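Local atomic coordinates of extracellular solute-binding protein (Bordetella parapertussis, PDB entry 3PU5), a protein that probably binds a small solute, perhaps a polyamine, outside the cytoplasmic membrane and delivers it to a transporter, as related extracellular solute-binding proteins do. Residues A[127-132]-A[236-241]; A[148-151]-A[156-159]; A[160-165]-A[299-304]; A[274-279]-A[291-296]. All blocks are in the same frame, centred on the assembly; numbering follows the deposited sequence.

Interaction 1 of 4, residues A[127-132]-A[236-241]; sequences KSWKEF and GAVSSG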
# COMPACT_ATOMS: atom_id res chain seq x y z
N LYS A 127 -6.55 8.75 18.98
CA LYS A 127 -5.12 8.49 18.90
C LYS A 127 -4.79 7.07 18.47
O LYS A 127 -3.65 6.78 18.10
CB LYS A 127 -4.43 8.78 20.23
CG LYS A 127 -4.34 10.26 20.58
CD LYS A 127 -3.82 10.43 22.00
CE LYS A 127 -3.40 11.87 22.28
NZ LYS A 127 -2.77 11.98 23.63
N SER A 128 -5.78 6.19 18.54
CA SER A 128 -5.55 4.77 18.29
C SER A 128 -6.74 4.10 17.62
O SER A 128 -7.87 4.61 17.67
CB SER A 128 -5.24 4.05 19.60
OG SER A 128 -6.39 4.03 20.42
N TRP A 129 -6.49 2.95 17.01
CA TRP A 129 -7.55 2.09 16.47
C TRP A 129 -8.50 1.68 17.60
O TRP A 129 -9.72 1.58 17.41
CB TRP A 129 -6.95 0.82 15.87
CG TRP A 129 -6.18 1.03 14.59
CD1 TRP A 129 -4.83 0.90 14.40
CD2 TRP A 129 -6.73 1.37 13.32
NE1 TRP A 129 -4.51 1.15 13.08
CE2 TRP A 129 -5.66 1.45 12.40
CE3 TRP A 129 -8.04 1.63 12.86
CZ2 TRP A 129 -5.85 1.78 11.05
CZ3 TRP A 129 -8.22 1.96 11.53
CH2 TRP A 129 -7.14 2.02 10.64
N LYS A 130 -7.92 1.40 18.76
CA LYS A 130 -8.69 0.97 19.91
C LYS A 130 -9.65 2.09 20.35
O LYS A 130 -10.83 1.84 20.63
CB LYS A 130 -7.75 0.56 21.06
CG LYS A 130 -8.45 0.07 22.31
CD LYS A 130 -7.44 -0.46 23.32
CE LYS A 130 -6.73 -1.71 22.79
NZ LYS A 130 -5.36 -1.91 23.39
N GLU A 131 -9.15 3.32 20.41
CA GLU A 131 -9.99 4.46 20.77
C GLU A 131 -11.10 4.64 19.73
O GLU A 131 -12.26 4.81 20.06
CB GLU A 131 -9.15 5.72 20.88
CG GLU A 131 -9.94 6.93 21.32
CD GLU A 131 -9.11 8.18 21.45
OE1 GLU A 131 -7.86 8.09 21.39
OE2 GLU A 131 -9.71 9.27 21.62
N PHE A 132 -10.72 4.60 18.46
CA PHE A 132 -11.68 4.66 17.36
C PHE A 132 -12.80 3.64 17.54
O PHE A 132 -13.99 3.96 17.43
CB PHE A 132 -10.95 4.42 16.03
CG PHE A 132 -11.87 4.26 14.85
CD1 PHE A 132 -12.84 5.20 14.58
CD2 PHE A 132 -11.75 3.16 14.01
CE1 PHE A 132 -13.69 5.05 13.49
CE2 PHE A 132 -12.60 3.01 12.91
CZ PHE A 132 -13.57 3.96 12.65
N GLY A 236 0.02 1.59 15.21
CA GLY A 236 0.60 1.59 13.88
C GLY A 236 -0.44 1.70 12.78
O GLY A 236 -1.53 1.14 12.89
N ALA A 237 -0.12 2.43 11.72
CA ALA A 237 -0.94 2.41 10.52
C ALA A 237 -0.71 1.10 9.75
O ALA A 237 0.33 0.45 9.89
CB ALA A 237 -0.64 3.62 9.65
N VAL A 238 -1.70 0.69 8.97
CA VAL A 238 -1.62 -0.55 8.22
C VAL A 238 -1.33 -0.21 6.78
O VAL A 238 -2.14 0.44 6.11
CB VAL A 238 -2.94 -1.30 8.25
CG1 VAL A 238 -2.74 -2.73 7.77
CG2 VAL A 238 -3.51 -1.25 9.64
N SER A 239 -0.18 -0.66 6.30
CA SER A 239 0.37 -0.15 5.06
C SER A 239 0.53 -1.23 4.03
O SER A 239 0.76 -2.40 4.35
CB SER A 239 1.71 0.51 5.32
OG SER A 239 1.56 1.53 6.30
N SER A 240 0.38 -0.84 2.77
CA SER A 240 0.53 -1.76 1.67
C SER A 240 1.20 -1.00 0.54
O SER A 240 1.24 0.23 0.53
CB SER A 240 -0.84 -2.27 1.22
OG SER A 240 -1.54 -2.91 2.27
N GLY A 241 1.71 -1.73 -0.44
CA GLY A 241 2.35 -1.08 -1.56
C GLY A 241 2.62 -2.05 -2.69
O GLY A 241 2.53 -3.27 -2.51

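Interaction 2 of 4, residues A[148-151]-A[156-159]; sequences NNLS and GAEV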
# COMPACT_ATOMS: atom_id res chain seq x y z
N ASN A 148 -14.23 0.45 5.44
CA ASN A 148 -13.91 -0.22 4.17
C ASN A 148 -14.85 -1.40 3.87
O ASN A 148 -15.01 -2.29 4.71
CB ASN A 148 -12.48 -0.80 4.21
CG ASN A 148 -11.45 0.17 4.77
OD1 ASN A 148 -10.39 0.38 4.16
ND2 ASN A 148 -11.72 0.73 5.94
N ASN A 149 -15.45 -1.42 2.69
CA ASN A 149 -16.20 -2.60 2.28
C ASN A 149 -15.26 -3.75 1.97
O ASN A 149 -14.37 -3.61 1.13
CB ASN A 149 -17.07 -2.32 1.06
CG ASN A 149 -17.97 -3.51 0.71
OD1 ASN A 149 -18.06 -3.92 -0.44
ND2 ASN A 149 -18.61 -4.07 1.72
N LEU A 150 -15.44 -4.89 2.65
CA LEU A 150 -14.53 -6.03 2.45
C LEU A 150 -14.40 -6.46 0.98
O LEU A 150 -13.29 -6.68 0.48
CB LEU A 150 -14.92 -7.23 3.33
CG LEU A 150 -13.91 -8.38 3.27
CD1 LEU A 150 -12.51 -7.84 3.54
CD2 LEU A 150 -14.24 -9.52 4.22
N SER A 151 -15.52 -6.53 0.28
CA SER A 151 -15.54 -7.02 -1.11
C SER A 151 -15.01 -6.04 -2.16
O SER A 151 -15.04 -6.36 -3.34
CB SER A 151 -16.96 -7.41 -1.51
OG SER A 151 -17.49 -8.34 -0.59
N GLY A 156 -9.85 -3.49 3.11
CA GLY A 156 -10.69 -3.90 4.22
C GLY A 156 -10.09 -5.05 5.01
O GLY A 156 -10.07 -5.02 6.24
N ALA A 157 -9.61 -6.06 4.31
CA ALA A 157 -9.01 -7.21 4.97
C ALA A 157 -7.89 -6.77 5.90
O ALA A 157 -7.73 -7.30 6.99
CB ALA A 157 -8.49 -8.23 3.96
N GLU A 158 -7.11 -5.78 5.45
CA GLU A 158 -5.97 -5.28 6.21
C GLU A 158 -6.38 -4.61 7.52
O GLU A 158 -5.81 -4.89 8.58
CB GLU A 158 -5.14 -4.30 5.37
CG GLU A 158 -4.19 -4.95 4.33
CD GLU A 158 -4.90 -5.43 3.06
OE1 GLU A 158 -6.15 -5.38 2.99
OE2 GLU A 158 -4.19 -5.89 2.12
N VAL A 159 -7.36 -3.71 7.46
CA VAL A 159 -7.85 -3.04 8.66
C VAL A 159 -8.39 -4.06 9.67
O VAL A 159 -8.07 -4.01 10.85
CB VAL A 159 -8.91 -1.98 8.34
CG1 VAL A 159 -9.37 -1.27 9.62
CG2 VAL A 159 -8.35 -0.97 7.37
O HOH W 1 -11.61 -3.98 1.04
O HOH W 2 -10.00 -6.23 1.29

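Interaction 3 of 4, residues A[160-165]-A[299-304]; sequences LSMFGK and SVQLVD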
# COMPACT_ATOMS: atom_id res chain seq x y z
N LEU A 160 -9.21 -4.99 9.19
CA LEU A 160 -9.75 -6.05 10.05
C LEU A 160 -8.63 -6.88 10.70
O LEU A 160 -8.73 -7.25 11.87
CB LEU A 160 -10.70 -6.96 9.26
CG LEU A 160 -12.05 -6.36 8.87
CD1 LEU A 160 -12.71 -7.18 7.78
CD2 LEU A 160 -12.97 -6.25 10.10
N SER A 161 -7.57 -7.15 9.95
CA SER A 161 -6.41 -7.85 10.51
C SER A 161 -5.87 -7.15 11.76
O SER A 161 -5.47 -7.80 12.72
CB SER A 161 -5.30 -7.99 9.48
OG SER A 161 -5.60 -9.03 8.57
N MSE A 162 -5.84 -5.81 11.73
CA MSE A 162 -5.40 -5.05 12.89
C MSE A 162 -6.36 -5.26 14.05
O MSE A 162 -5.93 -5.29 15.21
CB MSE A 162 -5.35 -3.55 12.59
CG MSE A 162 -4.10 -3.08 11.88
SE MSE A 162 -2.47 -3.06 12.98
CE MSE A 162 -3.27 -3.09 14.72
N PHE A 163 -7.65 -5.36 13.75
CA PHE A 163 -8.64 -5.64 14.79
C PHE A 163 -8.38 -7.02 15.41
O PHE A 163 -8.48 -7.20 16.62
CB PHE A 163 -10.07 -5.57 14.27
CG PHE A 163 -10.55 -4.18 13.93
CD1 PHE A 163 -9.78 -3.08 14.23
CD2 PHE A 163 -11.80 -4.00 13.35
CE1 PHE A 163 -10.23 -1.80 13.92
CE2 PHE A 163 -12.26 -2.72 13.03
CZ PHE A 163 -11.48 -1.62 13.32
N GLY A 164 -8.05 -7.99 14.57
CA GLY A 164 -7.72 -9.32 15.06
C GLY A 164 -6.53 -9.29 16.00
O GLY A 164 -6.49 -10.01 16.99
N LYS A 165 -5.54 -8.45 15.69
CA LYS A 165 -4.33 -8.36 16.51
C LYS A 165 -4.59 -7.64 17.84
O LYS A 165 -4.11 -8.07 18.89
CB LYS A 165 -3.23 -7.64 15.74
CG LYS A 165 -1.88 -7.61 16.45
CD LYS A 165 -0.83 -6.96 15.55
CE LYS A 165 0.36 -6.40 16.33
NZ LYS A 165 1.24 -5.57 15.45
N SER A 299 7.38 2.40 12.08
CA SER A 299 6.16 2.18 12.84
C SER A 299 5.04 1.47 12.07
O SER A 299 4.16 0.85 12.69
CB SER A 299 5.63 3.52 13.37
OG SER A 299 5.13 4.31 12.30
N VAL A 300 5.04 1.56 10.74
CA VAL A 300 3.90 1.05 9.97
C VAL A 300 3.84 -0.48 10.02
O VAL A 300 4.87 -1.14 10.11
CB VAL A 300 3.88 1.54 8.50
CG1 VAL A 300 3.73 3.06 8.44
CG2 VAL A 300 5.13 1.09 7.74
N GLN A 301 2.63 -1.02 9.95
CA GLN A 301 2.41 -2.46 10.05
C GLN A 301 2.00 -3.03 8.70
O GLN A 301 1.11 -2.49 8.04
CB GLN A 301 1.33 -2.77 11.08
CG GLN A 301 1.64 -2.26 12.48
CD GLN A 301 2.82 -2.97 13.11
OE1 GLN A 301 2.80 -4.19 13.29
NE2 GLN A 301 3.86 -2.21 13.45
N LEU A 302 2.64 -4.13 8.31
CA LEU A 302 2.29 -4.81 7.08
C LEU A 302 1.78 -6.20 7.41
O LEU A 302 2.39 -6.92 8.20
CB LEU A 302 3.51 -4.93 6.16
CG LEU A 302 4.01 -3.63 5.53
CD1 LEU A 302 4.82 -2.82 6.53
CD2 LEU A 302 4.86 -3.96 4.32
N VAL A 303 0.67 -6.58 6.80
CA VAL A 303 0.09 -7.89 7.03
C VAL A 303 0.59 -8.89 5.98
O VAL A 303 0.68 -8.56 4.80
CB VAL A 303 -1.44 -7.83 7.01
CG1 VAL A 303 -2.03 -9.19 7.38
CG2 VAL A 303 -1.93 -6.74 7.98
N ASP A 304 0.92 -10.09 6.44
CA ASP A 304 1.43 -11.16 5.58
C ASP A 304 0.54 -11.41 4.36
O ASP A 304 -0.63 -11.77 4.51
CB ASP A 304 1.55 -12.45 6.42
CG ASP A 304 2.00 -13.66 5.61
OD1 ASP A 304 2.27 -13.52 4.40
OD2 ASP A 304 2.08 -14.76 6.20

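Interaction 4 of 4, residues A[274-279]-A[291-296]; sequences AMYYGA and KHRLPS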
# COMPACT_ATOMS: atom_id res chain seq x y z
N ALA A 274 6.29 13.19 -4.50
CA ALA A 274 5.35 13.57 -5.56
C ALA A 274 3.98 12.89 -5.36
O ALA A 274 2.93 13.49 -5.61
CB ALA A 274 5.93 13.20 -6.92
N MSE A 275 4.00 11.65 -4.89
CA MSE A 275 2.78 10.86 -4.75
C MSE A 275 2.18 10.89 -3.35
O MSE A 275 1.12 10.32 -3.13
CB MSE A 275 3.04 9.39 -5.12
CG MSE A 275 3.40 9.20 -6.57
SE MSE A 275 1.89 9.61 -7.75
CE MSE A 275 0.64 8.21 -7.17
N TYR A 276 2.84 11.56 -2.40
CA TYR A 276 2.45 11.48 -0.99
C TYR A 276 2.43 10.02 -0.49
O TYR A 276 1.49 9.58 0.17
CB TYR A 276 1.09 12.15 -0.72
CG TYR A 276 1.09 13.65 -0.88
CD1 TYR A 276 1.34 14.24 -2.11
CD2 TYR A 276 0.81 14.49 0.19
CE1 TYR A 276 1.33 15.62 -2.26
CE2 TYR A 276 0.80 15.86 0.06
CZ TYR A 276 1.06 16.42 -1.17
OH TYR A 276 1.05 17.79 -1.32
N TYR A 277 3.50 9.30 -0.83
CA TYR A 277 3.72 7.94 -0.35
C TYR A 277 4.88 7.91 0.64
O TYR A 277 5.67 8.86 0.71
CB TYR A 277 4.11 7.01 -1.50
CG TYR A 277 3.01 6.67 -2.49
CD1 TYR A 277 1.67 6.76 -2.16
CD2 TYR A 277 3.34 6.24 -3.77
CE1 TYR A 277 0.68 6.44 -3.08
CE2 TYR A 277 2.37 5.91 -4.69
CZ TYR A 277 1.04 6.01 -4.34
OH TYR A 277 0.09 5.67 -5.28
N GLY A 278 4.98 6.81 1.38
CA GLY A 278 6.14 6.55 2.21
C GLY A 278 7.19 5.76 1.46
O GLY A 278 6.86 4.82 0.74
N ALA A 279 8.46 6.15 1.62
CA ALA A 279 9.58 5.47 0.98
C ALA A 279 10.00 4.24 1.77
O ALA A 279 9.97 4.25 3.01
CB ALA A 279 10.76 6.41 0.85
N LYS A 291 7.30 15.58 6.28
CA LYS A 291 8.17 15.26 7.40
C LYS A 291 7.41 15.07 8.72
O LYS A 291 7.71 14.18 9.51
CB LYS A 291 9.19 16.39 7.55
CG LYS A 291 10.19 16.26 8.65
CD LYS A 291 11.01 17.56 8.71
CE LYS A 291 12.32 17.36 9.46
NZ LYS A 291 12.08 16.80 10.82
N HIS A 292 6.41 15.92 8.94
CA HIS A 292 5.73 15.95 10.22
C HIS A 292 4.49 15.05 10.31
O HIS A 292 3.94 14.85 11.40
CB HIS A 292 5.37 17.39 10.60
CG HIS A 292 6.54 18.33 10.56
ND1 HIS A 292 7.62 18.21 11.41
CD2 HIS A 292 6.81 19.38 9.75
CE1 HIS A 292 8.50 19.15 11.13
NE2 HIS A 292 8.04 19.88 10.14
N ARG A 293 4.05 14.49 9.18
CA ARG A 293 2.78 13.75 9.20
C ARG A 293 2.82 12.33 8.61
O ARG A 293 2.05 11.46 9.02
CB ARG A 293 1.65 14.58 8.57
CG ARG A 293 1.99 15.22 7.25
CD ARG A 293 0.92 16.22 6.84
NE ARG A 293 1.24 16.82 5.54
CZ ARG A 293 0.37 17.47 4.78
NH1 ARG A 293 -0.89 17.62 5.16
NH2 ARG A 293 0.77 17.98 3.61
N LEU A 294 3.70 12.10 7.64
CA LEU A 294 3.89 10.77 7.11
C LEU A 294 4.25 9.82 8.24
O LEU A 294 5.13 10.12 9.04
CB LEU A 294 5.00 10.77 6.07
CG LEU A 294 5.00 9.55 5.15
CD1 LEU A 294 3.88 9.70 4.15
CD2 LEU A 294 6.35 9.44 4.45
N PRO A 295 3.57 8.66 8.31
CA PRO A 295 3.90 7.72 9.40
C PRO A 295 5.31 7.17 9.21
O PRO A 295 5.74 6.93 8.07
CB PRO A 295 2.87 6.59 9.22
CG PRO A 295 2.52 6.66 7.72
CD PRO A 295 2.49 8.15 7.44
N SER A 296 6.02 6.97 10.32
CA SER A 296 7.40 6.52 10.30
C SER A 296 7.56 5.16 9.63
O SER A 296 6.76 4.25 9.83
CB SER A 296 7.94 6.46 11.73
OG SER A 296 9.27 5.96 11.73

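Interaction 1 of 4, residues A[127-132]-A[236-241]
Trp129 carries the whole of one side of this contact, meeting Gly236 through a hydrogen bond and Val238 through apolar packing, and it illustrates how one indole can serve both kinds of interaction, the bond at its edge and the packing oblique to the ring. In the polar part, Trp129 NE1 donates to Gly236 O over 3.0 Å, with an N-H...O angle of 151°. The acceptor sits almost exactly in the indole plane, whereas the donor is tilted 24° from the plane of the carbonyl. A single bond thus satisfies a buried N-H and helps to set the rotation of the ring. Trp129 CG lies anti to its carbonyl carbon (chi1 -70°), which carries the indole off the first turn of its helix and across to the loop.

The apolar part is slight: Trp129 CZ2 approaches Val238 CG2 at 4.1 Å, the two side chains crossing at about a right angle.

Capping forms a third group. Ser128, the N-cap, accepts from Glu131 N through OG at 2.8 Å, and Glu131 OE1 in turn takes the N-H of Lys127 at 2.8 Å from above the carboxylate plane. Glu235, just before Gly236, accepts from Trp129 N and Lys130 N, so the opening N-H groups of helix 129-138 are held by the same chain region that receives the indole.

Among its neighbours, the tryptophan packs on Val113 and Ile115 of strand 111-117 and on Ile166 of helix 156-167, while Val238 begins strand 238-246, which pairs antiparallel with strand 111-117.

Interaction 2 of 4, residues A[148-151]-A[156-159]
The flat carboxamide of Asn148 faces Val159, whose CG2 methyl lies over the face of the amide, displaced past its outer end. A second flat group is the peptide joining Gly156 to Ala157. Leu150 CD1 rests on one of its faces, almost directly over Ala157 N at 3.5 Å, and also reaches Ala157 CB at 4.1 Å. Leu150 CG lies anti to its backbone N (chi1 -174°), which swings the methyl across to the helix.

Gly156, with no side chain, allows the closest backbone approach: its CA is 4.7 Å from Leu150 CA and 3.6 Å from Asn148 CB.

Two waters do the polar work where the backbones do not bond directly. Water 1 accepts from Gly156 N at 2.8 Å and donates to Asn149 O at 2.8 Å; water 2 accepts from Ala157 N at 3.0 Å and gives a weak bond to Leu150 O. Early helical N-H groups, which lack partners within a helix, are thereby satisfied by solvent linked to the preceding loop.

Such a loop from strand end to helix start, closely packed on the first helical turn, fits a beta-alpha-beta crossover: strand 145-148 runs parallel to strand 188-192, with helices 156-167 and 174-184 between them, in one lobe of the probable periplasmic binding protein fold.

Interaction 3 of 4, residues A[160-165]-A[299-304]
Ser161 and Val303 mark the nearest approach of the two backbones, their CA atoms 7.4 Å apart. The first segment is regular helix, with bonds such as Lys165 N to Ser161 O; the second is irregular but extended from Gln301 to Val303, which turns alternate side chains, Gln301 and Val303, toward the helix. Backbone bonds of Gln301 to Ala237 and Ser239 hold this strand-like passage against the start of strand 238-246.

Val303 presents both methyls to the serine: CG2 is 3.9 Å from Ser161 CB, and CG1 is 3.8 Å from Ser161 OG. With CG1 anti to the backbone N (chi1 -175°), both branches are turned to Ser161. The polar needs of the serine hydroxyl are met elsewhere, by Ala157 O one turn back and weakly by Tyr171 O.

In the two-lobed architecture expected of this clan, the chain passes between lobes more than once. Here, segment 299-304 lies along the lobe containing helix 156-167 and leads into the final helix 305-322, with Asp304 as its N-cap. Leu308 of that helix covers both Ser161 and Val303.

Farther along, the selenium of Met162, a selenomethionine, lies alongside Gln301 CG at 4.2 Å. The extended Lys165 chain crosses the bent Gln301 at about a right angle and brings NZ within 3.0 Å of Gln301 OE1, yet the angle is too poor for a hydrogen bond. Lys165 NZ has a weak bond to Tyr171 OH instead, whereas Gln301 NE2 donates nearly straight (168°) to Ser299 O at 3.2 Å, reaching that carbonyl from above its plane.

Interaction 4 of 4, residues A[274-279]-A[291-296]
Tyr276 meets Arg293 where helix 265-275 ends, and the contact shows how a chain leaving a helix can be packed against a later loop without any direct polar bond. The tyrosine is the first residue to depart from helical angles, and its positive phi (56°) redirects the backbone. Its ring offers an edge to the arginine: Arg293 NH2 lies near the ring plane, 4.1 Å from Tyr276 CE2, and the ring and guanidinium planes stand 69° apart. Neither a stack nor a cation-pi pair results. Arg293 CG sits between its backbone N and carbonyl carbon (chi1 48°), from where the extended chain carries the guanidinium out to the ring edge.

Tyr277 points its side chain elsewhere, one ring face lying against Met275 CB and the side chain touching Phe17 of helix 15-33. It contributes its carbonyl instead, with Tyr277 O 3.8 Å from Leu294 CD2 and 4.0 Å from Leu294 CD1. Both leucine methyls lie over the same face of this carbonyl.

Gly278 follows, its CA 3.7 Å from Leu294 CD2. The backbones are nearest at this point, Gly278 CA and Leu294 CA being 6.8 Å apart, and a backbone bond to Tyr110 holds the glycine from outside the pair.

Chemically, the union rests largely on van der Waals packing of one leucine against bare backbone. The charge of Arg293 is engaged beside it, by Asp222 and Glu221 of helix 214-223, while its NE bonds Lys289 O; the guanidinium is probably positioned by those partners, and the tyrosine edge simply borders it.

In the fold
Following the chain from its N terminus, interaction 1 opens at helix 129-138 and closes a long loop at strand 238-246. Within that loop, interaction 2 closes a short one, between the end of strand 145-148 and the start of helix 156-167. The same helix then opens interaction 3, whose loop runs on to segment 299-304 and so crosses that of interaction 1; the two meet along the start of strand 238-246. Interaction 4 lies inside the loop of interaction 3, wholly after interaction 1, and touches interaction 3 through Pro295 and Val300. Interactions 1 to 3 tie helices 129-138 and 156-167, strand 238-246 and the approach to helix 305-322; interaction 4 adds the end of helix 265-275.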